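Local coordinates for 43.8 kDa insecticidal crystal protein (Bacillus thuringiensis, PDB 4JP0) that forms one component of a binary insecticidal toxin that, together with its partner Cry34Ab1, is active on western corn rootworm, probably targeting the larval midgut epithelium, at residues A[57-62]-A[68-73]. Residues are numbered along the deposited sequence; the frame is centred on the assembly and turned at random.
Sequences YIITSY and KVWNVN
Lys-68 meets the strand 57-61 through its backbone: Lys-68 O accepts a hydrogen bond from Ser-61 N at 2.9 Å, while its side chain leads off so that NZ hydrogen-bonds to Thr-81 OG1. Val-69 sits opposite Thr-60, their CA atoms 4.2 Å apart, in a single antiparallel bridge. With CG1 set beside the backbone N (chi1 -53°), this valine rests that methyl against two side chains of the other strand, 3.6 Å from CG2 of Ile-58 and 3.7 Å from OG1 of Thr-60. Trp-70 N closes the bridge by donating to Ile-59 O at 2.8 Å, nearly straight with an N-H...O angle of 163°. A water links the same two residues, accepting from Ile-59 N and donating to Trp-70 O. The indole lies flat against Ile-59, whose CG2 stands 3.6 Å from the centroid of the five-membered ring and almost exactly on its normal, a CH-pi contact; farther along the same isoleucine, CD1 reaches CE3 of the six-membered ring at 3.7 Å. Beyond Trp-70 the strands diverge, their axes 115° apart. Strand 69-73 then pairs with 76-80, as 57-61 does with 43-52. A short bridge between successive hairpins, with Trp-47 packing edge-to-face on Trp-70 and Ile-59 touching Trp-91, is consistent with the beta-trefoil fold of the ricin B-type lectin domain.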
ATOM      1  N   TYR A  57      -7.003 -14.069   8.458  1.00 15.93           N
ATOM      2  CA  TYR A  57      -7.729 -12.940   8.979  1.00 16.53           C
ATOM      3  C   TYR A  57      -7.147 -12.441  10.283  1.00 16.34           C
ATOM      4  O   TYR A  57      -6.501 -13.217  11.013  1.00 14.85           O
ATOM      5  CB  TYR A  57      -9.170 -13.347   9.329  1.00 16.14           C
ATOM      6  CG  TYR A  57      -9.940 -13.887   8.175  1.00 18.89           C
ATOM      7  CD1 TYR A  57      -9.939 -15.242   7.895  1.00 20.44           C
ATOM      8  CD2 TYR A  57     -10.637 -13.040   7.334  1.00 18.35           C
ATOM      9  CE1 TYR A  57     -10.638 -15.757   6.846  1.00 21.36           C
ATOM     10  CE2 TYR A  57     -11.350 -13.551   6.270  1.00 23.89           C
ATOM     11  CZ  TYR A  57     -11.346 -14.918   6.030  1.00 25.69           C
ATOM     12  OH  TYR A  57     -12.040 -15.454   4.964  1.00 25.22           O
ATOM     13  N   ILE A  58      -7.439 -11.166  10.584  1.00 13.41           N
ATOM     14  CA  ILE A  58      -7.161 -10.582  11.895  1.00 13.64           C
ATOM     15  C   ILE A  58      -8.542 -10.365  12.503  1.00 13.60           C
ATOM     16  O   ILE A  58      -9.442  -9.833  11.837  1.00 13.88           O
ATOM     17  CB  ILE A  58      -6.454  -9.215  11.764  1.00 14.10           C
ATOM     18  CG1 ILE A  58      -5.094  -9.373  11.070  1.00 16.70           C
ATOM     19  CG2 ILE A  58      -6.289  -8.599  13.146  1.00 15.03           C
ATOM     20  CD1 ILE A  58      -4.128 -10.320  11.845  1.00 17.76           C
ATOM     21  N   ILE A  59      -8.744 -10.785  13.740  1.00 11.87           N
ATOM     22  CA  ILE A  59     -10.058 -10.611  14.385  1.00 12.35           C
ATOM     23  C   ILE A  59      -9.950  -9.442  15.389  1.00 13.15           C
ATOM     24  O   ILE A  59      -9.194  -9.516  16.408  1.00 12.85           O
ATOM     25  CB  ILE A  59     -10.451 -11.908  15.105  1.00 12.85           C
ATOM     26  CG1 ILE A  59     -10.422 -13.098  14.117  1.00 14.38           C
ATOM     27  CG2 ILE A  59     -11.822 -11.713  15.819  1.00 11.54           C
ATOM     28  CD1 ILE A  59     -10.779 -14.499  14.765  1.00 15.53           C
ATOM     29  N   THR A  60     -10.714  -8.383  15.118  1.00 12.78           N
ATOM     30  CA  THR A  60     -10.540  -7.116  15.825  1.00 12.71           C
ATOM     31  C   THR A  60     -11.697  -6.789  16.713  1.00 13.32           C
ATOM     32  O   THR A  60     -12.847  -6.920  16.294  1.00 12.80           O
ATOM     33  CB  THR A  60     -10.436  -5.991  14.795  1.00 13.03           C
ATOM     34  OG1 THR A  60      -9.370  -6.302  13.872  1.00 13.37           O
ATOM     35  CG2 THR A  60     -10.071  -4.638  15.463  1.00 13.41           C
ATOM     36  N   SER A  61     -11.403  -6.375  17.936  1.00 12.50           N
ATOM     37  CA  SER A  61     -12.477  -5.968  18.846  1.00 12.79           C
ATOM     38  C   SER A  61     -13.103  -4.690  18.248  1.00 13.87           C
ATOM     39  O   SER A  61     -12.435  -3.648  18.073  1.00 13.63           O
ATOM     40  CB  SER A  61     -11.905  -5.699  20.232  1.00 13.35           C
ATOM     41  OG  SER A  61     -12.961  -5.551  21.155  1.00 12.55           O
ATOM     42  N   TYR A  62     -14.395  -4.747  17.967  1.00 12.30           N
ATOM     43  CA  TYR A  62     -14.996  -3.649  17.212  1.00 13.00           C
ATOM     44  C   TYR A  62     -15.334  -2.460  18.080  1.00 13.91           C
ATOM     45  O   TYR A  62     -16.313  -2.483  18.800  1.00 13.78           O
ATOM     46  CB  TYR A  62     -16.227  -4.137  16.435  1.00 12.71           C
ATOM     47  CG  TYR A  62     -16.869  -3.063  15.573  1.00 12.87           C
ATOM     48  CD1 TYR A  62     -16.269  -2.648  14.397  1.00 13.36           C
ATOM     49  CD2 TYR A  62     -18.057  -2.456  15.957  1.00 14.50           C
ATOM     50  CE1 TYR A  62     -16.859  -1.664  13.601  1.00 13.08           C
ATOM     51  CE2 TYR A  62     -18.647  -1.493  15.185  1.00 13.60           C
ATOM     52  CZ  TYR A  62     -18.046  -1.078  14.023  1.00 14.52           C
ATOM     53  OH  TYR A  62     -18.657  -0.134  13.225  1.00 16.37           O
ATOM     54  N   LYS A  68      -7.983  -3.446  19.861  1.00 13.74           N
ATOM     55  CA  LYS A  68      -6.971  -4.497  19.915  1.00 14.61           C
ATOM     56  C   LYS A  68      -7.563  -5.768  19.244  1.00 14.59           C
ATOM     57  O   LYS A  68      -8.772  -5.856  18.977  1.00 14.46           O
ATOM     58  CB  LYS A  68      -6.566  -4.767  21.347  1.00 14.79           C
ATOM     59  CG  LYS A  68      -5.699  -3.633  21.976  1.00 15.42           C
ATOM     60  CD  LYS A  68      -5.460  -3.954  23.425  1.00 17.68           C
ATOM     61  CE  LYS A  68      -4.923  -2.736  24.201  1.00 24.80           C
ATOM     62  NZ  LYS A  68      -3.539  -2.377  23.850  1.00 24.28           N
ATOM     63  N   VAL A  69      -6.712  -6.746  18.956  1.00 14.31           N
ATOM     64  CA  VAL A  69      -7.110  -7.899  18.187  1.00 13.97           C
ATOM     65  C   VAL A  69      -6.863  -9.206  18.918  1.00 13.43           C
ATOM     66  O   VAL A  69      -6.038  -9.287  19.837  1.00 12.09           O
ATOM     67  CB  VAL A  69      -6.311  -7.949  16.847  1.00 14.60           C
ATOM     68  CG1 VAL A  69      -6.449  -6.593  16.082  1.00 14.70           C
ATOM     69  CG2 VAL A  69      -4.841  -8.216  17.109  1.00 15.82           C
ATOM     70  N   TRP A  70      -7.549 -10.258  18.491  1.00 12.75           N
ATOM     71  CA  TRP A  70      -7.356 -11.538  19.167  1.00 14.37           C
ATOM     72  C   TRP A  70      -5.886 -11.941  19.104  1.00 14.12           C
ATOM     73  O   TRP A  70      -5.228 -11.876  18.042  1.00 13.65           O
ATOM     74  CB  TRP A  70      -8.246 -12.638  18.581  1.00 14.05           C
ATOM     75  CG  TRP A  70      -9.706 -12.573  18.945  1.00 17.46           C
ATOM     76  CD1 TRP A  70     -10.430 -11.496  19.417  1.00 14.84           C
ATOM     77  CD2 TRP A  70     -10.620 -13.642  18.821  1.00 15.12           C
ATOM     78  NE1 TRP A  70     -11.756 -11.860  19.579  1.00 13.61           N
ATOM     79  CE2 TRP A  70     -11.888 -13.177  19.229  1.00 17.08           C
ATOM     80  CE3 TRP A  70     -10.493 -14.967  18.409  1.00 16.01           C
ATOM     81  CZ2 TRP A  70     -13.012 -13.994  19.242  1.00 17.53           C
ATOM     82  CZ3 TRP A  70     -11.621 -15.772  18.414  1.00 19.85           C
ATOM     83  CH2 TRP A  70     -12.852 -15.276  18.826  1.00 21.27           C
ATOM     84  N   ASN A  71      -5.391 -12.424  20.231  1.00 13.62           N
ATOM     85  CA  ASN A  71      -3.997 -12.668  20.393  1.00 15.34           C
ATOM     86  C   ASN A  71      -3.833 -13.892  21.261  1.00 16.04           C
ATOM     87  O   ASN A  71      -4.456 -13.995  22.295  1.00 16.08           O
ATOM     88  CB  ASN A  71      -3.407 -11.432  21.082  1.00 15.49           C
ATOM     89  CG  ASN A  71      -1.926 -11.557  21.394  1.00 19.06           C
ATOM     90  OD1 ASN A  71      -1.075 -11.216  20.551  1.00 21.46           O
ATOM     91  ND2 ASN A  71      -1.597 -11.955  22.639  1.00 17.86           N
ATOM     92  N   VAL A  72      -3.037 -14.850  20.800  1.00 17.21           N
ATOM     93  CA  VAL A  72      -2.904 -16.098  21.520  1.00 18.34           C
ATOM     94  C   VAL A  72      -1.660 -16.116  22.386  1.00 20.34           C
ATOM     95  O   VAL A  72      -0.546 -15.855  21.908  1.00 20.03           O
ATOM     96  CB  VAL A  72      -2.825 -17.279  20.541  1.00 19.93           C
ATOM     97  CG1 VAL A  72      -2.635 -18.620  21.282  1.00 19.09           C
ATOM     98  CG2 VAL A  72      -4.072 -17.297  19.656  1.00 19.94           C
ATOM     99  N   ASN A  73      -1.851 -16.429  23.656  1.00 20.27           N
ATOM    100  CA  ASN A  73      -0.714 -16.599  24.566  1.00 22.40           C
ATOM    101  C   ASN A  73      -0.959 -17.854  25.375  1.00 21.88           C
ATOM    102  O   ASN A  73      -1.969 -17.947  26.056  1.00 20.35           O
ATOM    103  CB  ASN A  73      -0.636 -15.453  25.539  1.00 23.86           C
ATOM    104  CG  ASN A  73      -0.199 -14.170  24.914  1.00 29.82           C
ATOM    105  OD1 ASN A  73      -0.840 -13.112  25.114  1.00 36.94           O
ATOM    106  ND2 ASN A  73       0.931 -14.209  24.199  1.00 37.79           N
TER
HETATM  107  O   HOH W   1      -6.367 -11.417  15.401  1.00 13.68           O